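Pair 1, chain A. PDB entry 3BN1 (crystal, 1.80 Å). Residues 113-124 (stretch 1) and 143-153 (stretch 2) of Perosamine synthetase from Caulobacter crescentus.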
# COMPACT_ATOMS: atom_id res chain seq x y z
N ASN A 113 0.47 -15.90 23.57
CA ASN A 113 1.15 -16.32 22.33
C ASN A 113 0.93 -17.74 21.89
O ASN A 113 0.49 -18.60 22.67
CB ASN A 113 2.66 -15.97 22.33
CG ASN A 113 2.88 -14.48 22.17
OD1 ASN A 113 2.07 -13.79 21.54
ND2 ASN A 113 3.90 -13.96 22.81
N LEU A 114 1.16 -17.94 20.60
CA LEU A 114 1.05 -19.25 19.98
C LEU A 114 1.50 -20.37 20.93
O LEU A 114 2.62 -20.36 21.43
CB LEU A 114 1.95 -19.25 18.74
CG LEU A 114 1.62 -20.40 17.82
CD1 LEU A 114 2.22 -19.98 16.46
CD2 LEU A 114 2.21 -21.72 18.33
N ASP A 115 0.65 -21.38 21.13
CA ASP A 115 1.05 -22.45 22.03
C ASP A 115 1.80 -23.54 21.24
O ASP A 115 1.23 -24.29 20.44
CB ASP A 115 -0.22 -22.94 22.66
CG ASP A 115 0.05 -24.05 23.67
OD1 ASP A 115 1.19 -24.56 23.73
OD2 ASP A 115 -0.91 -24.45 24.36
N ALA A 116 3.12 -23.54 21.37
CA ALA A 116 3.98 -24.48 20.60
C ALA A 116 3.63 -25.96 20.73
O ALA A 116 3.76 -26.75 19.78
CB ALA A 116 5.45 -24.25 20.86
N ALA A 117 3.05 -26.26 21.88
CA ALA A 117 2.59 -27.60 22.17
C ALA A 117 1.37 -28.01 21.37
O ALA A 117 1.07 -29.20 21.39
CB ALA A 117 2.34 -27.81 23.64
N LYS A 118 0.68 -27.08 20.70
CA LYS A 118 -0.52 -27.44 19.93
C LYS A 118 -0.21 -27.44 18.43
O LYS A 118 -1.02 -27.77 17.57
CB LYS A 118 -1.68 -26.48 20.25
CG LYS A 118 -2.03 -26.53 21.73
CD LYS A 118 -3.48 -26.13 22.05
CE LYS A 118 -4.22 -27.31 22.75
NZ LYS A 118 -4.76 -27.06 24.13
N LEU A 119 1.02 -27.09 18.12
CA LEU A 119 1.39 -27.03 16.72
C LEU A 119 1.42 -28.33 15.94
O LEU A 119 0.85 -28.46 14.84
CB LEU A 119 2.79 -26.43 16.67
CG LEU A 119 3.32 -25.39 15.70
CD1 LEU A 119 2.20 -24.39 15.31
CD2 LEU A 119 4.56 -24.78 16.42
N GLU A 120 2.16 -29.31 16.47
CA GLU A 120 2.40 -30.51 15.68
C GLU A 120 1.24 -31.23 15.10
O GLU A 120 1.30 -31.70 13.98
CB GLU A 120 3.38 -31.48 16.32
CG GLU A 120 4.32 -31.98 15.27
CD GLU A 120 5.48 -32.66 15.89
OE1 GLU A 120 5.62 -32.46 17.12
OE2 GLU A 120 6.21 -33.36 15.16
N ALA A 121 0.21 -31.33 15.92
CA ALA A 121 -0.99 -32.03 15.57
C ALA A 121 -1.71 -31.25 14.48
O ALA A 121 -2.73 -31.72 13.95
CB ALA A 121 -1.87 -32.06 16.80
N LEU A 122 -1.25 -30.05 14.16
CA LEU A 122 -1.98 -29.30 13.11
C LEU A 122 -1.29 -29.42 11.75
O LEU A 122 -1.81 -28.98 10.68
CB LEU A 122 -2.03 -27.81 13.47
CG LEU A 122 -2.97 -27.54 14.67
CD1 LEU A 122 -2.84 -26.01 14.93
CD2 LEU A 122 -4.34 -27.87 14.25
N ILE A 123 -0.09 -29.98 11.83
CA ILE A 123 0.72 -30.16 10.60
C ILE A 123 0.10 -31.22 9.70
O ILE A 123 -0.35 -32.24 10.21
CB ILE A 123 2.27 -30.32 10.85
CG1 ILE A 123 2.79 -29.14 11.72
CG2 ILE A 123 3.02 -30.35 9.51
CD1 ILE A 123 4.23 -29.30 12.30
N THR A 124 0.03 -30.95 8.39
CA THR A 124 -0.52 -31.85 7.38
C THR A 124 0.36 -31.74 6.15
O THR A 124 1.23 -30.92 6.11
CB THR A 124 -1.93 -31.43 6.95
OG1 THR A 124 -1.86 -30.34 6.02
CG2 THR A 124 -2.68 -31.08 8.20
N ASP A 143 12.09 -21.26 20.33
CA ASP A 143 12.86 -22.46 20.17
C ASP A 143 11.96 -23.68 19.94
O ASP A 143 12.13 -24.41 18.97
CB ASP A 143 13.83 -22.56 21.35
CG ASP A 143 15.04 -21.62 21.21
OD1 ASP A 143 15.20 -20.98 20.13
OD2 ASP A 143 15.82 -21.54 22.19
N PRO A 144 10.96 -23.91 20.76
CA PRO A 144 10.14 -25.10 20.48
C PRO A 144 9.44 -25.01 19.11
O PRO A 144 9.17 -26.01 18.45
CB PRO A 144 9.06 -25.06 21.60
CG PRO A 144 9.49 -24.06 22.53
CD PRO A 144 10.81 -23.46 22.15
N ILE A 145 9.09 -23.79 18.72
CA ILE A 145 8.34 -23.63 17.51
C ILE A 145 9.31 -23.93 16.33
O ILE A 145 8.94 -24.54 15.30
CB ILE A 145 7.84 -22.17 17.44
CG1 ILE A 145 6.86 -21.83 18.56
CG2 ILE A 145 7.36 -21.82 16.00
CD1 ILE A 145 6.32 -20.39 18.48
N LEU A 146 10.53 -23.42 16.44
CA LEU A 146 11.55 -23.66 15.41
C LEU A 146 11.87 -25.16 15.41
O LEU A 146 12.07 -25.79 14.33
CB LEU A 146 12.80 -22.83 15.68
CG LEU A 146 12.61 -21.32 15.45
CD1 LEU A 146 13.81 -20.58 15.94
CD2 LEU A 146 12.46 -21.05 13.91
N GLU A 147 11.87 -25.75 16.60
CA GLU A 147 12.11 -27.20 16.69
C GLU A 147 11.09 -27.98 15.83
O GLU A 147 11.48 -28.82 14.99
CB GLU A 147 12.18 -27.69 18.15
CG GLU A 147 12.66 -29.16 18.32
CD GLU A 147 11.65 -30.24 17.87
OE1 GLU A 147 10.41 -30.06 18.02
OE2 GLU A 147 12.07 -31.30 17.36
N VAL A 148 9.80 -27.68 16.01
CA VAL A 148 8.77 -28.38 15.22
C VAL A 148 8.91 -28.11 13.71
O VAL A 148 8.90 -29.04 12.87
CB VAL A 148 7.36 -27.99 15.73
CG1 VAL A 148 6.26 -28.59 14.85
CG2 VAL A 148 7.21 -28.47 17.12
N ALA A 149 9.07 -26.83 13.38
CA ALA A 149 9.18 -26.42 11.97
C ALA A 149 10.34 -27.13 11.26
O ALA A 149 10.18 -27.62 10.14
CB ALA A 149 9.37 -24.86 11.85
N ARG A 150 11.48 -27.20 11.91
CA ARG A 150 12.65 -27.83 11.28
C ARG A 150 12.47 -29.32 11.00
O ARG A 150 12.88 -29.83 9.95
CB ARG A 150 13.93 -27.52 12.04
CG ARG A 150 14.13 -26.01 12.20
CD ARG A 150 15.42 -25.62 12.92
NE ARG A 150 15.81 -24.26 12.54
CZ ARG A 150 16.23 -23.29 13.36
NH1 ARG A 150 16.36 -23.51 14.66
NH2 ARG A 150 16.58 -22.11 12.88
N ARG A 151 11.74 -29.95 11.92
CA ARG A 151 11.40 -31.35 11.85
C ARG A 151 10.46 -31.63 10.69
O ARG A 151 10.52 -32.72 10.12
CB ARG A 151 10.70 -31.76 13.16
CG ARG A 151 11.01 -33.17 13.61
CD ARG A 151 11.55 -33.23 15.04
NE ARG A 151 10.65 -32.61 16.01
CZ ARG A 151 9.34 -32.79 16.04
NH1 ARG A 151 8.60 -32.13 16.95
NH2 ARG A 151 8.76 -33.59 15.16
N HIS A 152 9.62 -30.66 10.36
CA HIS A 152 8.65 -30.79 9.29
C HIS A 152 9.03 -29.98 8.08
O HIS A 152 8.24 -29.81 7.16
CB HIS A 152 7.25 -30.43 9.79
CG HIS A 152 6.80 -31.37 10.87
ND1 HIS A 152 6.22 -32.58 10.59
CD2 HIS A 152 7.01 -31.35 12.21
CE1 HIS A 152 6.05 -33.26 11.72
NE2 HIS A 152 6.49 -32.52 12.72
N ASN A 153 10.25 -29.51 8.08
CA ASN A 153 10.71 -28.71 6.97
C ASN A 153 9.68 -27.64 6.63
O ASN A 153 9.31 -27.53 5.46
CB ASN A 153 10.91 -29.57 5.72
CG ASN A 153 12.30 -29.57 5.25
OD1 ASN A 153 12.75 -28.60 4.63
ND2 ASN A 153 13.01 -30.66 5.53

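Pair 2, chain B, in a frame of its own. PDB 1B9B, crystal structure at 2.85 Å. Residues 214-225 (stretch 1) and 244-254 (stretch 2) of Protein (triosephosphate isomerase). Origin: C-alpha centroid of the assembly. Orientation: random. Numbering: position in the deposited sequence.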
# COMPACT_ATOMS: atom_id res chain seq x y z
N SER B 214 -16.33 25.10 -3.05
CA SER B 214 -15.66 26.30 -2.54
C SER B 214 -16.70 27.34 -2.15
O SER B 214 -16.68 28.46 -2.62
CB SER B 214 -14.71 26.88 -3.58
OG SER B 214 -13.63 26.01 -3.86
N ILE B 215 -17.62 26.94 -1.28
CA ILE B 215 -18.68 27.82 -0.83
C ILE B 215 -18.20 29.21 -0.44
O ILE B 215 -17.60 29.39 0.62
CB ILE B 215 -19.43 27.23 0.38
CG1 ILE B 215 -20.02 25.86 0.01
CG2 ILE B 215 -20.51 28.19 0.83
CD1 ILE B 215 -20.66 25.13 1.18
N LYS B 216 -18.45 30.20 -1.29
CA LYS B 216 -18.09 31.58 -1.02
C LYS B 216 -19.38 32.33 -0.69
O LYS B 216 -20.47 31.83 -0.96
CB LYS B 216 -17.40 32.21 -2.23
CG LYS B 216 -15.93 31.89 -2.31
CD LYS B 216 -15.32 32.40 -3.61
CE LYS B 216 -13.80 32.37 -3.55
NZ LYS B 216 -13.29 31.01 -3.21
N PRO B 217 -19.28 33.54 -0.11
CA PRO B 217 -20.48 34.30 0.24
C PRO B 217 -21.35 34.74 -0.95
O PRO B 217 -22.54 35.02 -0.79
CB PRO B 217 -19.93 35.47 1.04
CG PRO B 217 -18.61 35.71 0.37
CD PRO B 217 -18.06 34.31 0.21
N ASP B 218 -20.76 34.79 -2.15
CA ASP B 218 -21.49 35.20 -3.34
C ASP B 218 -22.26 34.06 -4.02
O ASP B 218 -23.46 34.18 -4.28
CB ASP B 218 -20.53 35.82 -4.36
CG ASP B 218 -19.48 34.84 -4.83
OD1 ASP B 218 -18.64 34.44 -4.00
OD2 ASP B 218 -19.51 34.47 -6.02
N ASN B 219 -21.56 32.96 -4.31
CA ASN B 219 -22.17 31.82 -4.98
C ASN B 219 -23.09 30.99 -4.10
O ASN B 219 -24.02 30.35 -4.58
CB ASN B 219 -21.08 30.91 -5.55
CG ASN B 219 -20.14 30.39 -4.49
OD1 ASN B 219 -20.57 29.97 -3.42
ND2 ASN B 219 -18.84 30.41 -4.77
N PHE B 220 -22.85 31.01 -2.80
CA PHE B 220 -23.67 30.22 -1.91
C PHE B 220 -25.18 30.33 -2.11
O PHE B 220 -25.92 29.39 -1.83
CB PHE B 220 -23.33 30.55 -0.46
CG PHE B 220 -24.05 29.68 0.52
CD1 PHE B 220 -23.87 28.31 0.50
CD2 PHE B 220 -24.94 30.24 1.44
CE1 PHE B 220 -24.56 27.49 1.38
CE2 PHE B 220 -25.64 29.43 2.32
CZ PHE B 220 -25.45 28.05 2.30
N LEU B 221 -25.65 31.47 -2.61
CA LEU B 221 -27.09 31.66 -2.83
C LEU B 221 -27.57 30.77 -3.98
O LEU B 221 -28.68 30.24 -3.95
CB LEU B 221 -27.38 33.14 -3.12
CG LEU B 221 -28.81 33.70 -3.21
CD1 LEU B 221 -29.38 33.45 -4.60
CD2 LEU B 221 -29.71 33.11 -2.12
N GLY B 222 -26.71 30.60 -4.98
CA GLY B 222 -27.08 29.78 -6.12
C GLY B 222 -27.07 28.29 -5.84
O GLY B 222 -27.41 27.50 -6.72
N LEU B 223 -26.70 27.90 -4.63
CA LEU B 223 -26.66 26.49 -4.28
C LEU B 223 -27.77 26.13 -3.30
O LEU B 223 -28.57 25.24 -3.58
CB LEU B 223 -25.30 26.14 -3.69
CG LEU B 223 -24.12 26.25 -4.66
CD1 LEU B 223 -22.83 26.32 -3.89
CD2 LEU B 223 -24.09 25.09 -5.62
N ILE B 224 -27.86 26.82 -2.17
CA ILE B 224 -28.91 26.50 -1.20
C ILE B 224 -30.30 26.56 -1.79
O ILE B 224 -31.25 26.03 -1.21
CB ILE B 224 -28.87 27.43 0.04
CG1 ILE B 224 -28.28 28.78 -0.34
CG2 ILE B 224 -28.13 26.75 1.17
CD1 ILE B 224 -29.13 29.58 -1.30
N VAL B 225 -30.43 27.23 -2.93
CA VAL B 225 -31.73 27.36 -3.59
C VAL B 225 -32.15 26.04 -4.23
O VAL B 225 -33.33 25.68 -4.24
CB VAL B 225 -31.67 28.46 -4.69
CG1 VAL B 225 -30.57 28.13 -5.70
CG2 VAL B 225 -33.02 28.58 -5.37
N ILE B 244 -20.45 34.64 8.83
CA ILE B 244 -21.64 35.30 9.37
C ILE B 244 -22.52 35.83 8.23
O ILE B 244 -23.72 36.05 8.40
CB ILE B 244 -21.27 36.48 10.29
CG1 ILE B 244 -20.05 36.11 11.15
CG2 ILE B 244 -22.45 36.83 11.19
CD1 ILE B 244 -19.49 37.26 11.97
N GLU B 245 -21.90 36.02 7.07
CA GLU B 245 -22.60 36.51 5.89
C GLU B 245 -23.42 35.34 5.36
O GLU B 245 -24.65 35.43 5.22
CB GLU B 245 -21.58 36.95 4.85
CG GLU B 245 -22.05 38.06 3.92
CD GLU B 245 -20.98 38.48 2.92
OE1 GLU B 245 -19.83 38.74 3.35
OE2 GLU B 245 -21.29 38.55 1.71
N LEU B 246 -22.73 34.24 5.07
CA LEU B 246 -23.36 33.02 4.56
C LEU B 246 -24.55 32.69 5.44
O LEU B 246 -25.63 32.37 4.94
CB LEU B 246 -22.38 31.86 4.62
CG LEU B 246 -21.11 32.01 3.80
CD1 LEU B 246 -20.15 30.87 4.12
CD2 LEU B 246 -21.47 32.02 2.34
N ALA B 247 -24.35 32.76 6.75
CA ALA B 247 -25.41 32.45 7.70
C ALA B 247 -26.61 33.36 7.45
O ALA B 247 -27.76 32.97 7.68
CB ALA B 247 -24.90 32.63 9.13
N ARG B 248 -26.33 34.58 6.98
CA ARG B 248 -27.37 35.56 6.70
C ARG B 248 -28.15 35.08 5.48
O ARG B 248 -29.38 34.95 5.53
CB ARG B 248 -26.74 36.93 6.40
CG ARG B 248 -27.35 38.09 7.20
CD ARG B 248 -26.43 38.53 8.34
NE ARG B 248 -27.18 39.04 9.48
CZ ARG B 248 -26.64 39.47 10.62
NH1 ARG B 248 -25.32 39.46 10.79
NH2 ARG B 248 -27.42 39.89 11.60
N ILE B 249 -27.42 34.83 4.40
CA ILE B 249 -27.99 34.35 3.15
C ILE B 249 -28.95 33.18 3.38
O ILE B 249 -30.11 33.22 2.95
CB ILE B 249 -26.87 33.87 2.21
CG1 ILE B 249 -25.90 35.02 1.97
CG2 ILE B 249 -27.46 33.36 0.91
CD1 ILE B 249 -24.70 34.66 1.14
N MET B 250 -28.47 32.16 4.06
CA MET B 250 -29.28 30.99 4.35
C MET B 250 -30.59 31.34 5.06
O MET B 250 -31.60 30.64 4.90
CB MET B 250 -28.49 30.00 5.20
CG MET B 250 -27.98 28.80 4.42
SD MET B 250 -27.43 27.45 5.48
CE MET B 250 -28.87 27.29 6.55
N ARG B 251 -30.58 32.41 5.85
CA ARG B 251 -31.76 32.82 6.59
C ARG B 251 -32.83 33.36 5.64
O ARG B 251 -34.03 33.33 5.94
CB ARG B 251 -31.38 33.89 7.61
CG ARG B 251 -32.25 33.88 8.85
CD ARG B 251 -33.71 34.07 8.51
NE ARG B 251 -34.55 34.14 9.70
CZ ARG B 251 -34.32 34.95 10.72
NH1 ARG B 251 -33.27 35.77 10.71
NH2 ARG B 251 -35.15 34.96 11.76
N GLY B 252 -32.39 33.86 4.49
CA GLY B 252 -33.30 34.41 3.51
C GLY B 252 -33.77 33.36 2.53
O GLY B 252 -33.81 33.60 1.32
N VAL B 253 -34.11 32.19 3.05
CA VAL B 253 -34.57 31.08 2.23
C VAL B 253 -35.43 30.23 3.12
O VAL B 253 -35.76 29.09 2.80
CB VAL B 253 -33.38 30.25 1.70
CG1 VAL B 253 -33.88 29.08 0.91
CG2 VAL B 253 -32.50 31.11 0.81
N ILE B 254 -35.80 30.80 4.26
CA ILE B 254 -36.63 30.09 5.23
C ILE B 254 -37.74 31.00 5.73
O ILE B 254 -37.61 32.22 5.71
CB ILE B 254 -35.80 29.62 6.42
CG1 ILE B 254 -34.51 28.96 5.93
CG2 ILE B 254 -36.60 28.65 7.26
CD1 ILE B 254 -33.54 28.60 7.04

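Superposing N, CA and C of 14 central residues places pair 2 on pair 1 with an RMSD of 0.7 Å. In both, an irregular helical segment packs against a regular helix that begins earlier in the chain; in pair 1 a weakly bonded helix passes into a 3-10 segment, whereas in pair 2 residues with helical phi/psi but no regular bonds precede the weakly bonded helix. The backbones come closest at equivalent points: Ala A116 CA lies 5.4 Å from Ile A145 CA, and Pro B217 CA lies 5.3 Å from Leu B246 CA. They then diverge, to 6.7 Å between Glu A120 CA and Val A148 CA and 6.6 Å between Leu B221 CA and Ile B249 CA.

At the close end, Ala A116 matches Pro B217 (CA atoms 0.9 Å apart), a small residue against a compact ring. The alanine methyl points toward the helix, with CB 3.6 Å from Ile A145 CG1 and 3.8 Å from Pro A144 CB. The CA-to-CB bond of Pro B217 points sideways; its CB lies 4.0 Å from Leu B246 CD2 and 3.4 Å from OE2 of Glu B245, the match of Pro A144 (CA atoms 1.4 Å apart).

Ile A145 and Leu B246 coincide within 0.4 Å at CA. Both start sideways, and with chi1 m and chi2 t their ends come nearer the partner. The facing pair, Leu A119 and Phe B220, also agrees within 0.4 Å. Leu A119 CD2 sits 4.1 Å from Ile A145 CG2 and 4.3 Å from Val A148 CB. Phe B220 CB lies 3.7 Å from Leu B246 CD2, and its ring extends farther: CD2 is 4.0 Å from Ile B249 CG2, and CE2 is 3.2 Å from Met B250 CG, which meets the ring edge. Met B250 matches Ala A149, which points away and makes no contact.

Val A148 and Ile B249 (CA atoms 0.6 Å apart) both point toward the partner, beneath the sharpest chemical difference, Glu A120 against Leu B221 (0.5 Å). Leu B221 CD2 packs 3.8 Å from Ile B249 CG2. Glu A120 CG lies 3.9 Å from Val A148 CG1, but its carboxylate continues to a polar cluster. Arg A151 NH1 donates to Glu A120 OE1 (3.0 Å, 177°), and Arg A151 NH2 forms a salt bridge to Glu A120 OE2 (2.6 Å); His A152 NE2 donates to the same OE2 (2.6 Å, 170°). Pair 2 has Gly B252 (0.7 Å) and Val B253 (1.3 Å) at these partner positions and no hydrogen bonds across the stretches. The contacts bury comparable areas, 456 and 511 Å² summed over both sides.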